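Local coordinates for putative capsular polysaccharide biosynthesis protein (Streptococcus pneumoniae serotype 4, PDB 6EWR) that probably works as a pyridoxal phosphate-dependent aminotransferase of the DegT/DnrJ/EryC1 family, at residues T129-P134 with V172-S177; M106-A111 with N369-Y374; Q233-H238 with T259-C264. All coordinates share one frame; numbering follows the deposited sequence.

Contact 1 (T129-P134 with V172-S177); sequences TKVIIP and VIVSDS. With PMP (4'-deoxy-4'-aminopyridoxal-5'-phosphate), chain E.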
loop_
_atom_site.group_PDB
_atom_site.type_symbol
_atom_site.label_atom_id
_atom_site.label_comp_id
_atom_site.label_asym_id
_atom_site.label_seq_id
_atom_site.Cartn_x
_atom_site.Cartn_y
_atom_site.Cartn_z
ATOM N N THR A 129 13.259 -25.121 2.966
ATOM C CA THR A 129 12.145 -24.571 3.719
ATOM C C THR A 129 12.646 -23.479 4.655
ATOM O O THR A 129 13.576 -23.693 5.408
ATOM C CB THR A 129 11.391 -25.663 4.504
ATOM O OG1 THR A 129 10.946 -26.669 3.590
ATOM C CG2 THR A 129 10.186 -25.085 5.215
ATOM N N LYS A 130 12.037 -22.300 4.559
ATOM C CA LYS A 130 12.432 -21.147 5.385
ATOM C C LYS A 130 11.392 -20.685 6.392
ATOM O O LYS A 130 11.761 -20.206 7.471
ATOM C CB LYS A 130 12.817 -19.971 4.481
ATOM C CG LYS A 130 14.113 -20.195 3.698
ATOM C CD LYS A 130 15.313 -20.437 4.585
ATOM C CE LYS A 130 16.620 -20.295 3.848
ATOM N NZ LYS A 130 16.726 -21.259 2.736
ATOM N N VAL A 131 10.110 -20.808 6.035
ATOM C CA VAL A 131 8.990 -20.313 6.840
ATOM C C VAL A 131 7.787 -21.271 6.744
ATOM O O VAL A 131 7.518 -21.852 5.679
ATOM C CB VAL A 131 8.574 -18.902 6.358
ATOM C CG1 VAL A 131 7.281 -18.433 7.014
ATOM C CG2 VAL A 131 9.697 -17.907 6.587
ATOM N N ILE A 132 7.108 -21.475 7.874
ATOM C CA ILE A 132 5.743 -22.021 7.893
ATOM C C ILE A 132 4.821 -20.853 8.234
ATOM O O ILE A 132 5.115 -20.069 9.161
ATOM C CB ILE A 132 5.567 -23.152 8.936
ATOM C CG1 ILE A 132 6.567 -24.290 8.674
ATOM C CG2 ILE A 132 4.129 -23.692 8.900
ATOM C CD1 ILE A 132 6.808 -25.203 9.844
ATOM N N ILE A 133 3.737 -20.716 7.469
ATOM C CA ILE A 133 2.694 -19.728 7.740
ATOM C C ILE A 133 1.403 -20.459 8.100
ATOM O O ILE A 133 0.607 -20.776 7.216
ATOM C CB ILE A 133 2.420 -18.790 6.543
ATOM C CG1 ILE A 133 3.700 -18.109 6.087
ATOM C CG2 ILE A 133 1.375 -17.727 6.919
ATOM C CD1 ILE A 133 3.513 -17.197 4.882
ATOM N N PRO A 134 1.177 -20.723 9.397
ATOM C CA PRO A 134 -0.147 -21.196 9.781
ATOM C C PRO A 134 -1.130 -20.045 9.772
ATOM O O PRO A 134 -0.720 -18.885 9.906
ATOM C CB PRO A 134 0.057 -21.729 11.213
ATOM C CG PRO A 134 1.476 -21.385 11.595
ATOM C CD PRO A 134 2.004 -20.440 10.576
ATOM N N VAL A 172 11.313 -20.534 10.484
ATOM C CA VAL A 172 10.625 -19.473 11.208
ATOM C C VAL A 172 9.113 -19.655 11.096
ATOM O O VAL A 172 8.590 -19.824 10.011
ATOM C CB VAL A 172 11.067 -18.078 10.676
ATOM C CG1 VAL A 172 10.290 -16.937 11.358
ATOM C CG2 VAL A 172 12.551 -17.892 10.993
ATOM N N ILE A 173 8.407 -19.597 12.210
ATOM C CA ILE A 173 6.932 -19.694 12.149
ATOM C C ILE A 173 6.335 -18.285 12.161
ATOM O O ILE A 173 6.552 -17.553 13.120
ATOM C CB ILE A 173 6.367 -20.564 13.286
ATOM C CG1 ILE A 173 7.212 -21.839 13.424
ATOM C CG2 ILE A 173 4.910 -20.897 12.999
ATOM C CD1 ILE A 173 6.597 -22.936 14.272
ATOM N N VAL A 174 5.613 -17.938 11.092
ATOM C CA VAL A 174 4.952 -16.628 10.909
ATOM C C VAL A 174 3.447 -16.777 10.875
ATOM O O VAL A 174 2.905 -17.327 9.950
ATOM C CB VAL A 174 5.367 -15.952 9.578
ATOM C CG1 VAL A 174 4.673 -14.600 9.423
ATOM C CG2 VAL A 174 6.884 -15.788 9.510
ATOM N N SER A 175 2.771 -16.242 11.871
ATOM C CA SER A 175 1.329 -16.441 12.013
ATOM C C SER A 175 0.555 -15.527 11.100
ATOM O O SER A 175 0.633 -14.317 11.247
ATOM C CB SER A 175 0.882 -16.194 13.465
ATOM O OG SER A 175 -0.532 -16.044 13.562
ATOM N N ASP A 176 -0.238 -16.089 10.190
ATOM C CA ASP A 176 -1.285 -15.282 9.559
ATOM C C ASP A 176 -2.453 -15.085 10.558
ATOM O O ASP A 176 -3.427 -15.859 10.556
ATOM C CB ASP A 176 -1.760 -15.922 8.252
ATOM C CG ASP A 176 -2.783 -15.037 7.501
ATOM O OD1 ASP A 176 -3.290 -14.041 8.067
ATOM O OD2 ASP A 176 -3.081 -15.326 6.337
ATOM N N SER A 177 -2.338 -14.069 11.399
ATOM C CA SER A 177 -3.383 -13.772 12.387
ATOM C C SER A 177 -4.359 -12.686 11.908
ATOM O O SER A 177 -4.842 -11.868 12.702
ATOM C CB SER A 177 -2.778 -13.374 13.741
ATOM O OG SER A 177 -2.472 -14.514 14.530
HETATM N N1 PMP E . -5.191 -13.858 5.535
HETATM C C2 PMP E . -6.503 -14.185 5.721
HETATM C C2A PMP E . -6.886 -15.551 6.211
HETATM C C3 PMP E . -7.569 -13.200 5.431
HETATM O O3 PMP E . -8.905 -13.479 5.573
HETATM C C4 PMP E . -7.113 -11.873 4.957
HETATM C C4A PMP E . -8.163 -10.830 4.655
HETATM N N4A PMP E . -7.937 -10.056 3.423
HETATM C C5 PMP E . -5.638 -11.616 4.795
HETATM C C6 PMP E . -4.750 -12.651 5.101
HETATM C C5A PMP E . -5.125 -10.264 4.302
HETATM O O4P PMP E . -5.918 -9.171 4.822
HETATM P P PMP E . -5.692 -7.659 4.332
HETATM O O1P PMP E . -4.386 -7.620 3.603
HETATM O O2P PMP E . -5.693 -6.718 5.549
HETATM O O3P PMP E . -6.800 -7.315 3.388
#
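The flat carboxylate of Asp-176, whose CB packs on Ile-133 CG2 at 3.9 Å, faces the flat pyridine ring of the bound PMP. Asp-176 OD2 lies at the N1 edge of the pyridine, 2.7 Å from PMP N1 and near the ring plane. The two planes stand at roughly a right angle. Asp-176 CG is anti to the backbone N (chi1 -175°), which turns the oxygens to the cofactor nitrogen. Ser-93 OG also bonds to OD2, and Ala-178 N to OD1, so both oxygens are held from the protein side.

The backbones run parallel, with Val-131 paired to Val-172 and Ile-132 to Ile-173. Val-172 N gives to Lys-130 O, Ile-132 N to Val-172 O, and Val-174 N to Ile-132 O at 2.9 Å. Past the end of strand 129-132 the ladder gains one more rung, from Asp-176 N to Pro-134 O at 2.9 Å. This rung anchors the backbone of the cofactor-facing residue. Val-131 CG1 touches Val-174 CG2 at 3.7 Å. Ile-132 and Ile-173 point to the other face, where helix 144-153 packs on both. The puckered ring of Pro-134 lies against Ile-173. Pro-134 CG meets Ile-173 CG2 at 3.7 Å, and the two side chains cross at about a right angle. The CD corner of the same ring points to the backbone instead, with Pro-134 CD 3.3 Å from Val-174 O.

The two strands are neighbours in the central mixed sheet, joined by a beta-alpha-beta crossover whose connection includes helices 144-153 and 163-167. An aspartate facing the pyridine nitrogen from the central sheet is characteristic of the fold type I family of pyridoxal phosphate enzymes.

Contact 2 (M106-A111 with N369-Y374); sequences MVDIQA and NYPKAY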
loop_
_atom_site.group_PDB
_atom_site.type_symbol
_atom_site.label_atom_id
_atom_site.label_comp_id
_atom_site.label_asym_id
_atom_site.label_seq_id
_atom_site.Cartn_x
_atom_site.Cartn_y
_atom_site.Cartn_z
ATOM N N MET A 106 2.180 -26.138 -0.447
ATOM C CA MET A 106 0.903 -26.327 0.205
ATOM C C MET A 106 0.858 -27.668 0.929
ATOM O O MET A 106 1.399 -28.662 0.454
ATOM C CB MET A 106 -0.223 -26.236 -0.814
ATOM C CG MET A 106 -0.382 -24.866 -1.403
ATOM S SD MET A 106 -1.846 -24.826 -2.412
ATOM C CE MET A 106 -1.521 -23.280 -3.284
ATOM N N VAL A 107 0.204 -27.679 2.079
ATOM C CA VAL A 107 0.094 -28.875 2.874
ATOM C C VAL A 107 -1.380 -29.046 3.179
ATOM O O VAL A 107 -2.063 -28.073 3.521
ATOM C CB VAL A 107 0.931 -28.748 4.148
ATOM C CG1 VAL A 107 0.585 -29.843 5.171
ATOM C CG2 VAL A 107 2.405 -28.802 3.783
ATOM N N ASP A 108 -1.852 -30.289 3.043
ATOM C CA ASP A 108 -3.250 -30.611 3.300
ATOM C C ASP A 108 -3.576 -30.525 4.791
ATOM O O ASP A 108 -2.675 -30.499 5.634
ATOM C CB ASP A 108 -3.639 -31.989 2.724
ATOM C CG ASP A 108 -5.155 -32.134 2.509
ATOM O OD1 ASP A 108 -5.914 -31.133 2.575
ATOM O OD2 ASP A 108 -5.598 -33.271 2.278
ATOM N N ILE A 109 -4.865 -30.465 5.102
ATOM C CA ILE A 109 -5.329 -30.189 6.449
ATOM C C ILE A 109 -5.845 -31.471 7.113
ATOM O O ILE A 109 -5.852 -32.523 6.468
ATOM C CB ILE A 109 -6.375 -29.053 6.423
ATOM C CG1 ILE A 109 -7.626 -29.422 5.604
ATOM C CG2 ILE A 109 -5.739 -27.785 5.856
ATOM C CD1 ILE A 109 -8.878 -28.680 6.018
ATOM N N GLN A 110 -6.234 -31.396 8.393
ATOM C CA GLN A 110 -6.815 -32.545 9.127
ATOM C C GLN A 110 -8.299 -32.786 8.749
ATOM O O GLN A 110 -8.903 -31.994 7.979
ATOM C CB GLN A 110 -6.663 -32.340 10.643
ATOM C CG GLN A 110 -5.197 -32.237 11.079
ATOM C CD GLN A 110 -4.997 -31.804 12.512
ATOM O OE1 GLN A 110 -5.693 -32.244 13.392
ATOM N NE2 GLN A 110 -4.010 -30.970 12.750
ATOM N N ALA A 111 -8.869 -33.879 9.269
ATOM C CA ALA A 111 -10.276 -34.244 8.983
ATOM C C ALA A 111 -11.320 -33.491 9.836
ATOM O O ALA A 111 -12.438 -33.310 9.395
ATOM C CB ALA A 111 -10.460 -35.752 9.123
ATOM N N ASN A 369 -4.355 -33.501 -4.694
ATOM C CA ASN A 369 -3.339 -33.744 -3.627
ATOM C C ASN A 369 -3.772 -33.275 -2.217
ATOM O O ASN A 369 -3.065 -33.524 -1.231
ATOM C CB ASN A 369 -1.992 -33.097 -3.982
ATOM C CG ASN A 369 -1.379 -33.665 -5.263
ATOM O OD1 ASN A 369 -1.355 -34.874 -5.475
ATOM N ND2 ASN A 369 -0.886 -32.780 -6.130
ATOM N N TYR A 370 -4.920 -32.589 -2.117
ATOM C CA TYR A 370 -5.389 -32.045 -0.858
ATOM C C TYR A 370 -6.878 -32.349 -0.671
ATOM O O TYR A 370 -7.706 -31.446 -0.656
ATOM C CB TYR A 370 -5.072 -30.537 -0.761
ATOM C CG TYR A 370 -3.762 -30.142 -1.406
ATOM C CD1 TYR A 370 -2.555 -30.248 -0.728
ATOM C CD2 TYR A 370 -3.733 -29.697 -2.720
ATOM C CE1 TYR A 370 -1.346 -29.914 -1.339
ATOM C CE2 TYR A 370 -2.550 -29.341 -3.335
ATOM C CZ TYR A 370 -1.354 -29.464 -2.637
ATOM O OH TYR A 370 -0.169 -29.131 -3.249
ATOM N N PRO A 371 -7.220 -33.643 -0.525
ATOM C CA PRO A 371 -8.633 -34.037 -0.407
ATOM C C PRO A 371 -9.328 -33.611 0.899
ATOM O O PRO A 371 -10.539 -33.366 0.892
ATOM C CB PRO A 371 -8.576 -35.572 -0.519
ATOM C CG PRO A 371 -7.213 -35.949 -0.075
ATOM C CD PRO A 371 -6.329 -34.828 -0.548
ATOM N N LYS A 372 -8.580 -33.523 2.002
ATOM C CA LYS A 372 -9.162 -33.073 3.274
ATOM C C LYS A 372 -9.561 -31.601 3.229
ATOM O O LYS A 372 -10.591 -31.217 3.818
ATOM C CB LYS A 372 -8.217 -33.327 4.454
ATOM C CG LYS A 372 -8.448 -34.625 5.221
ATOM C CD LYS A 372 -7.606 -35.740 4.650
ATOM C CE LYS A 372 -8.002 -37.090 5.294
ATOM N NZ LYS A 372 -7.612 -38.236 4.424
ATOM N N ALA A 373 -8.733 -30.791 2.555
ATOM C CA ALA A 373 -9.052 -29.412 2.274
ATOM C C ALA A 373 -10.324 -29.269 1.456
ATOM O O ALA A 373 -11.151 -28.383 1.742
ATOM C CB ALA A 373 -7.885 -28.718 1.564
ATOM N N TYR A 374 -10.482 -30.125 0.432
ATOM C CA TYR A 374 -11.681 -30.100 -0.404
ATOM C C TYR A 374 -12.904 -30.531 0.400
ATOM O O TYR A 374 -13.966 -29.943 0.248
ATOM C CB TYR A 374 -11.538 -30.998 -1.645
ATOM C CG TYR A 374 -12.806 -31.071 -2.493
ATOM C CD1 TYR A 374 -13.829 -31.944 -2.135
ATOM C CD2 TYR A 374 -13.007 -30.233 -3.578
ATOM C CE1 TYR A 374 -15.009 -32.009 -2.859
ATOM C CE2 TYR A 374 -14.189 -30.284 -4.311
ATOM C CZ TYR A 374 -15.192 -31.177 -3.949
ATOM O OH TYR A 374 -16.369 -31.239 -4.664
HETATM O O HOH W 1 2.500 -28.260 -2.334
#
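Asp-108 meets the N-terminal end of helix 371-378, where its carboxylate binds backbone N-H groups of the first helical turn and Tyr-370 holds the N-cap. Here the chain leaving strand 103-107, an outermost strand of the main sheet within this chain, meets a helix from far along the sequence. The carboxylate grips the helix with one bond per oxygen. Ala-373 N gives to Asp-108 OD1 at 2.8 Å, and Lys-372 N gives to Asp-108 OD2 at 3.0 Å. Each oxygen uses its syn lone pair, so the carboxylate spans two successive amides. OD1 has a further weak bond from Ile-109 N, next to it in the chain. Pro-371 N is close to OD2 but has no hydrogen to offer. A carboxylate placed here probably interacts favourably with the helix dipole.

The lysine charge takes another course. Lys-372 bends at chi2 (91°), and its NZ stays 5.8 Å from Asp-108 OD2, too far for a salt bridge. Lys-372 CB lies 3.2 Å from Ile-109 O. Gln-110 turns from the helix, and its NE2 bonds to Met-116 O.

Ile-109 CG1 packs on Ala-373 CB at 4.1 Å. Tyr-370 turns a ring edge to Asp-108 N, while Asn-369 CB sits over the centre of one ring face. Met-106 SD makes a Met-aromatic contact, oblique to the Tyr-370 ring and 5.0 Å from its centroid. One water joins the two segments at the phenol end: it accepts from Met-106 N at 2.9 Å and bonds to Tyr-370 OH at 3.0 Å.

Contact 3 (Q233-H238 with T259-C264); sequences QILSLH and TPAYKC. With PMP (4'-deoxy-4'-aminopyridoxal-5'-phosphate), chain F.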
loop_
_atom_site.group_PDB
_atom_site.type_symbol
_atom_site.label_atom_id
_atom_site.label_comp_id
_atom_site.label_asym_id
_atom_site.label_seq_id
_atom_site.Cartn_x
_atom_site.Cartn_y
_atom_site.Cartn_z
ATOM N N GLN A 233 10.227 -0.133 9.088
ATOM C CA GLN A 233 9.930 1.254 8.770
ATOM C C GLN A 233 10.550 1.671 7.443
ATOM O O GLN A 233 9.885 2.275 6.585
ATOM C CB GLN A 233 10.423 2.162 9.898
ATOM C CG GLN A 233 9.554 2.066 11.148
ATOM C CD GLN A 233 8.139 2.611 10.944
ATOM O OE1 GLN A 233 7.910 3.438 10.077
ATOM N NE2 GLN A 233 7.189 2.138 11.754
ATOM N N ILE A 234 11.824 1.324 7.291
ATOM C CA ILE A 234 12.576 1.561 6.068
ATOM C C ILE A 234 11.920 0.906 4.856
ATOM O O ILE A 234 11.772 1.554 3.820
ATOM C CB ILE A 234 14.048 1.093 6.221
ATOM C CG1 ILE A 234 14.790 2.097 7.125
ATOM C CG2 ILE A 234 14.783 1.021 4.875
ATOM C CD1 ILE A 234 16.111 1.562 7.659
ATOM N N LEU A 235 11.525 -0.368 4.984
ATOM C CA LEU A 235 10.871 -1.073 3.874
ATOM C C LEU A 235 9.492 -0.521 3.556
ATOM O O LEU A 235 9.047 -0.644 2.429
ATOM C CB LEU A 235 10.754 -2.574 4.153
ATOM C CG LEU A 235 12.095 -3.305 4.332
ATOM C CD1 LEU A 235 11.899 -4.733 4.837
ATOM C CD2 LEU A 235 12.912 -3.294 3.051
ATOM N N SER A 236 8.819 0.074 4.548
ATOM C CA SER A 236 7.450 0.592 4.391
ATOM C C SER A 236 7.377 2.004 3.777
ATOM O O SER A 236 6.334 2.391 3.240
ATOM C CB SER A 236 6.715 0.582 5.746
ATOM O OG SER A 236 7.299 1.451 6.696
ATOM N N LEU A 237 8.478 2.756 3.854
ATOM C CA LEU A 237 8.509 4.163 3.453
ATOM C C LEU A 237 9.630 4.409 2.416
ATOM O O LEU A 237 10.510 5.241 2.629
ATOM C CB LEU A 237 8.694 5.041 4.704
ATOM C CG LEU A 237 7.622 5.926 5.398
ATOM C CD1 LEU A 237 8.402 6.815 6.352
ATOM C CD2 LEU A 237 6.772 6.837 4.505
ATOM N N HIS A 238 9.587 3.662 1.319
ATOM C CA HIS A 238 10.504 3.790 0.173
ATOM C C HIS A 238 11.991 3.557 0.432
ATOM O O HIS A 238 12.817 3.951 -0.383
ATOM C CB HIS A 238 10.365 5.170 -0.484
ATOM C CG HIS A 238 8.990 5.482 -0.973
ATOM N ND1 HIS A 238 8.334 6.643 -0.649
ATOM C CD2 HIS A 238 8.188 4.821 -1.837
ATOM C CE1 HIS A 238 7.180 6.690 -1.294
ATOM N NE2 HIS A 238 7.056 5.581 -2.001
ATOM N N THR A 259 17.471 0.907 -0.180
ATOM C CA THR A 259 16.950 -0.195 -0.983
ATOM C C THR A 259 15.733 0.401 -1.699
ATOM O O THR A 259 15.107 1.309 -1.157
ATOM C CB THR A 259 16.583 -1.405 -0.051
ATOM O OG1 THR A 259 17.194 -2.599 -0.523
ATOM C CG2 THR A 259 15.113 -1.642 0.058
ATOM N N PRO A 260 15.401 -0.071 -2.911
ATOM C CA PRO A 260 14.304 0.565 -3.604
ATOM C C PRO A 260 13.028 -0.098 -3.135
ATOM O O PRO A 260 12.528 -0.975 -3.810
ATOM C CB PRO A 260 14.627 0.287 -5.085
ATOM C CG PRO A 260 15.672 -0.809 -5.069
ATOM C CD PRO A 260 15.860 -1.251 -3.656
ATOM N N ALA A 261 12.524 0.334 -1.981
ATOM C CA ALA A 261 11.470 -0.386 -1.242
ATOM C C ALA A 261 10.037 0.119 -1.515
ATOM O O ALA A 261 9.765 0.632 -2.626
ATOM C CB ALA A 261 11.783 -0.375 0.251
ATOM N N TYR A 262 9.138 -0.003 -0.518
ATOM C CA TYR A 262 7.688 -0.118 -0.745
ATOM C C TYR A 262 6.971 1.040 -0.091
ATOM O O TYR A 262 7.624 1.932 0.450
ATOM C CB TYR A 262 7.197 -1.501 -0.251
ATOM C CG TYR A 262 8.039 -2.574 -0.894
ATOM C CD1 TYR A 262 7.726 -3.058 -2.171
ATOM C CD2 TYR A 262 9.248 -3.000 -0.306
ATOM C CE1 TYR A 262 8.551 -3.985 -2.816
ATOM C CE2 TYR A 262 10.077 -3.936 -0.936
ATOM C CZ TYR A 262 9.728 -4.433 -2.198
ATOM O OH TYR A 262 10.543 -5.356 -2.852
ATOM N N LYS A 263 5.642 1.064 -0.178
ATOM C CA LYS A 263 4.836 2.179 0.306
ATOM C C LYS A 263 3.593 1.601 0.990
ATOM O O LYS A 263 2.545 1.424 0.360
ATOM C CB LYS A 263 4.465 3.100 -0.851
ATOM C CG LYS A 263 3.621 4.352 -0.521
ATOM C CD LYS A 263 4.263 5.183 0.562
ATOM C CE LYS A 263 3.621 6.556 0.760
ATOM N NZ LYS A 263 3.781 7.098 2.141
ATOM N N CYS A 264 3.734 1.294 2.280
ATOM C CA CYS A 264 2.645 0.688 3.008
ATOM C C CYS A 264 2.491 1.146 4.432
ATOM O O CYS A 264 1.937 0.430 5.226
ATOM C CB CYS A 264 2.725 -0.846 2.905
ATOM S SG CYS A 264 4.330 -1.598 3.294
HETATM N N1 PMP F . 6.867 10.397 -7.755
HETATM C C2 PMP F . 7.303 11.584 -7.205
HETATM C C2A PMP F . 8.072 12.599 -8.019
HETATM C C3 PMP F . 7.056 11.898 -5.780
HETATM O O3 PMP F . 7.468 13.058 -5.194
HETATM C C4 PMP F . 6.315 10.886 -4.991
HETATM C C4A PMP F . 6.047 11.173 -3.525
HETATM N N4A PMP F . 4.679 11.708 -3.339
HETATM C C5 PMP F . 5.887 9.613 -5.701
HETATM C C6 PMP F . 6.187 9.448 -7.078
HETATM C C5A PMP F . 5.106 8.556 -4.946
HETATM O O4P PMP F . 3.878 9.111 -4.423
HETATM P P PMP F . 3.075 8.281 -3.276
HETATM O O1P PMP F . 3.179 6.812 -3.556
HETATM O O2P PMP F . 1.602 8.745 -3.214
HETATM O O3P PMP F . 3.727 8.464 -1.964
#
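Leu-235, Ser-236 and His-238 join Tyr-262 and Cys-264 in a backbone-to-backbone contact where helix 225-236 ends. The partner is the irregular loop that leads to helix 268-299. Both segments lie at the dimer interface, beside a PMP that is hydrogen-bonded by Ser-200, Thr-65, His-179 and Ala-64 of the second subunit. This fits the fold type I aminotransferases, whose active sites draw residues from two subunits.

Carbonyls at the helix end are taken up by amides of the loop. Tyr-262 N gives to Leu-235 O at 3.0 Å, and Cys-264 N reaches Ser-236 O in the carbonyl plane, on a lone pair. The chain leaves helical geometry at Leu-237. His-238 N then turns back and gives to Tyr-262 O at 2.8 Å, almost straight on to the carbonyl. Leu-237 and Lys-263 thereby form a single backbone bridge.

Leu-235 O lies at the edge of the Tyr-262 ring, in its plane, and 3.6 Å from Tyr-262 CD2. Leu-235 CD2 reaches Ala-261 CB at 4.2 Å and also touches Thr-259 CG2. Cys-264 SG rests on Ser-236 CB at 4.1 Å.

His-99 of the second subunit stacks on the Tyr-262 ring. His-238 NE2 bonds to Thr-65 OG1 of the second subunit, which is itself hydrogen-bonded to the PMP. Lys-263 NZ bonds to Asn-265 OD1 and forms a salt bridge with Glu-211 of the second subunit.

The lysine stem runs obliquely past the imidazole. Lys-263 CG is anti to the backbone N (chi1 -179°) and the chain bends at chi2, bringing Lys-263 CD to 3.8 Å from His-238 CE1. One atom further along, Lys-263 CE lies 3.3 Å from the phosphate oxygen O3P of the PMP.

From the N terminus, the chain first opens contact 2 at 106-111, leaving an outermost strand of the main sheet within this chain. It next opens contact 1 at 129-134 and closes it at 172-177, joining two neighbouring inner strands. Contact 3 follows, opened by the end of helix 225-236 and closed at 259-264. Only then does 369-374 close contact 2, so this long loop encloses both others, which stand in series. No two loops cross. Contacts 1 and 2 reach the same sheet, with centres about 18 Å apart. Contact 3 lies about 36 Å from contact 2 between centres, at the dimer interface. Contact 2 ties the sheet to the later helix 371-378.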